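Local coordinates for protein mRNA interferase toxin YafQ (Escherichia coli, PDB 4MMG) that cleaves ribosome-bound mRNA at lysine codons as the endoribonuclease toxin of a toxin-antitoxin pair with DinJ, halting translation elongation and cell growth, at residues A[44-49]-A[73-78]. The protein carries 1 engineered substitution. Numbering follows the deposited sequence.
Sequences LPLPAV and LIYKLT
The hydroxyl of Tyr75, approached by Leu46 from across the contact, is held by two polar groups. OH is hydrogen-bonded to OD1 of Asp52 and takes part in a weak hydrogen bond with NE of Arg63, while the CD1 methyl of Leu46 comes to 4.1 Å from it, at van der Waals distance. Leu46 also touches Asp52, the residue that shares the hydroxyl's stronger bond. With CG set between the backbone N and the carbonyl carbon (chi1 68°), the ring leaves strand 71-77 in the direction of the loop and delivers its hydroxyl there. The bond to Asp52 should also limit how far the ring can swing.

Two residues further along the strand, Leu77 makes a purely apolar approach. Its CD2 methyl meets CD1 of Leu44 tip to tip at 3.6 Å, a close van der Waals contact. With CG anti to the backbone N (chi1 -178°), Leu77 reaches toward the loop, and Leu44 reaches back. The backbones themselves stay well apart, with the nearest CA atoms, those of Leu44 and Leu77, separated by 11.0 Å. No hydrogen bond joins the two segments, and their mutual burial is a modest 101 Å². On the loop, Leu44 and Leu46 point toward the strand, and the peptide bond preceding the intervening Pro45 is cis.

In this RelE-family toxin, loop 44-49 and helix 29-40 lie over the same face of the sheet: Leu39 of the helix touches both Leu44 and Tyr75, Leu35 touches Leu46, and Leu82 of the adjacent antiparallel strand 81-88 packs against Tyr75 and Leu77, so that the loop following helix 29-40 adds to the cover on its way to strand 53-54.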
loop_
_atom_site.group_PDB
_atom_site.type_symbol
_atom_site.label_atom_id
_atom_site.label_comp_id
_atom_site.label_asym_id
_atom_site.label_seq_id
_atom_site.Cartn_x
_atom_site.Cartn_y
_atom_site.Cartn_z
ATOM N N LEU A 44 4.211 12.999 4.365
ATOM C CA LEU A 44 5.094 12.495 3.316
ATOM C C LEU A 44 6.220 13.499 3.039
ATOM O O LEU A 44 6.012 14.707 3.160
ATOM C CB LEU A 44 4.279 12.225 2.045
ATOM C CG LEU A 44 3.052 11.342 2.275
ATOM C CD1 LEU A 44 2.192 11.265 1.020
ATOM C CD2 LEU A 44 3.463 9.958 2.726
ATOM N N PRO A 45 7.412 13.011 2.643
ATOM C CA PRO A 45 7.742 11.617 2.320
ATOM C C PRO A 45 7.773 10.650 3.501
ATOM O O PRO A 45 8.095 11.025 4.640
ATOM C CB PRO A 45 9.153 11.726 1.730
ATOM C CG PRO A 45 9.719 12.949 2.362
ATOM C CD PRO A 45 8.560 13.902 2.399
ATOM N N LEU A 46 7.433 9.395 3.199
ATOM C CA LEU A 46 7.502 8.304 4.154
ATOM C C LEU A 46 8.920 8.132 4.672
ATOM O O LEU A 46 9.894 8.437 3.963
ATOM C CB LEU A 46 7.058 7.007 3.478
ATOM C CG LEU A 46 5.584 6.892 3.110
ATOM C CD1 LEU A 46 5.380 5.597 2.328
ATOM C CD2 LEU A 46 4.740 6.884 4.374
ATOM N N PRO A 47 9.050 7.632 5.904
ATOM C CA PRO A 47 10.408 7.374 6.393
ATOM C C PRO A 47 11.072 6.223 5.633
ATOM O O PRO A 47 10.402 5.381 5.003
ATOM C CB PRO A 47 10.193 7.029 7.869
ATOM C CG PRO A 47 8.782 6.531 7.939
ATOM C CD PRO A 47 8.016 7.278 6.895
ATOM N N ALA A 48 12.401 6.202 5.703
ATOM C CA ALA A 48 13.215 5.301 4.905
ATOM C C ALA A 48 12.920 3.825 5.144
ATOM O O ALA A 48 13.109 3.016 4.246
ATOM C CB ALA A 48 14.705 5.594 5.146
ATOM N N VAL A 49 12.461 3.472 6.346
ATOM C CA VAL A 49 12.231 2.068 6.698
ATOM C C VAL A 49 11.242 1.387 5.742
ATOM O O VAL A 49 11.303 0.172 5.542
ATOM C CB VAL A 49 11.774 1.920 8.168
ATOM C CG1 VAL A 49 10.389 2.521 8.389
ATOM C CG2 VAL A 49 11.820 0.462 8.616
ATOM N N LEU A 73 2.744 -3.094 0.403
ATOM C CA LEU A 73 1.569 -2.310 0.044
ATOM C C LEU A 73 1.812 -1.684 -1.321
ATOM O O LEU A 73 2.815 -0.987 -1.510
ATOM C CB LEU A 73 1.321 -1.207 1.067
ATOM C CG LEU A 73 0.262 -0.182 0.638
ATOM C CD1 LEU A 73 -1.108 -0.821 0.612
ATOM C CD2 LEU A 73 0.252 1.056 1.534
ATOM N N ILE A 74 0.912 -1.945 -2.272
ATOM C CA ILE A 74 0.925 -1.270 -3.564
ATOM C C ILE A 74 -0.188 -0.224 -3.544
ATOM O O ILE A 74 -1.355 -0.524 -3.238
ATOM C CB ILE A 74 0.701 -2.235 -4.747
ATOM C CG1 ILE A 74 1.867 -3.215 -4.873
ATOM C CG2 ILE A 74 0.539 -1.453 -6.041
ATOM C CD1 ILE A 74 1.649 -4.282 -5.944
ATOM N N TYR A 75 0.178 1.013 -3.845
ATOM C CA TYR A 75 -0.770 2.121 -3.816
ATOM C C TYR A 75 -0.457 3.112 -4.942
ATOM O O TYR A 75 0.638 3.100 -5.512
ATOM C CB TYR A 75 -0.750 2.816 -2.440
ATOM C CG TYR A 75 0.543 3.549 -2.178
ATOM C CD1 TYR A 75 1.670 2.872 -1.735
ATOM C CD2 TYR A 75 0.640 4.914 -2.409
ATOM C CE1 TYR A 75 2.867 3.541 -1.513
ATOM C CE2 TYR A 75 1.816 5.589 -2.200
ATOM C CZ TYR A 75 2.928 4.901 -1.759
ATOM O OH TYR A 75 4.096 5.596 -1.558
ATOM N N LYS A 76 -1.417 3.972 -5.264
ATOM C CA LYS A 76 -1.186 5.038 -6.227
ATOM C C LYS A 76 -1.374 6.365 -5.518
ATOM O O LYS A 76 -2.289 6.508 -4.704
ATOM C CB LYS A 76 -2.137 4.920 -7.422
ATOM C CG LYS A 76 -2.074 6.120 -8.370
ATOM C CD LYS A 76 -2.926 5.907 -9.609
ATOM C CE LYS A 76 -2.269 4.946 -10.577
ATOM N NZ LYS A 76 -3.138 4.711 -11.766
ATOM N N LEU A 77 -0.493 7.319 -5.796
ATOM C CA LEU A 77 -0.609 8.646 -5.208
ATOM C C LEU A 77 -0.383 9.724 -6.259
ATOM O O LEU A 77 0.705 9.831 -6.840
ATOM C CB LEU A 77 0.374 8.825 -4.046
ATOM C CG LEU A 77 0.291 10.167 -3.319
ATOM C CD1 LEU A 77 -1.026 10.286 -2.585
ATOM C CD2 LEU A 77 1.454 10.293 -2.356
ATOM N N THR A 78 -1.431 10.501 -6.517
ATOM C CA THR A 78 -1.319 11.694 -7.349
ATOM C C THR A 78 -1.833 12.891 -6.557
ATOM O O THR A 78 -2.199 12.760 -5.384
ATOM C CB THR A 78 -2.139 11.556 -8.639
ATOM O OG1 THR A 78 -3.535 11.639 -8.325
ATOM C CG2 THR A 78 -1.840 10.235 -9.336
#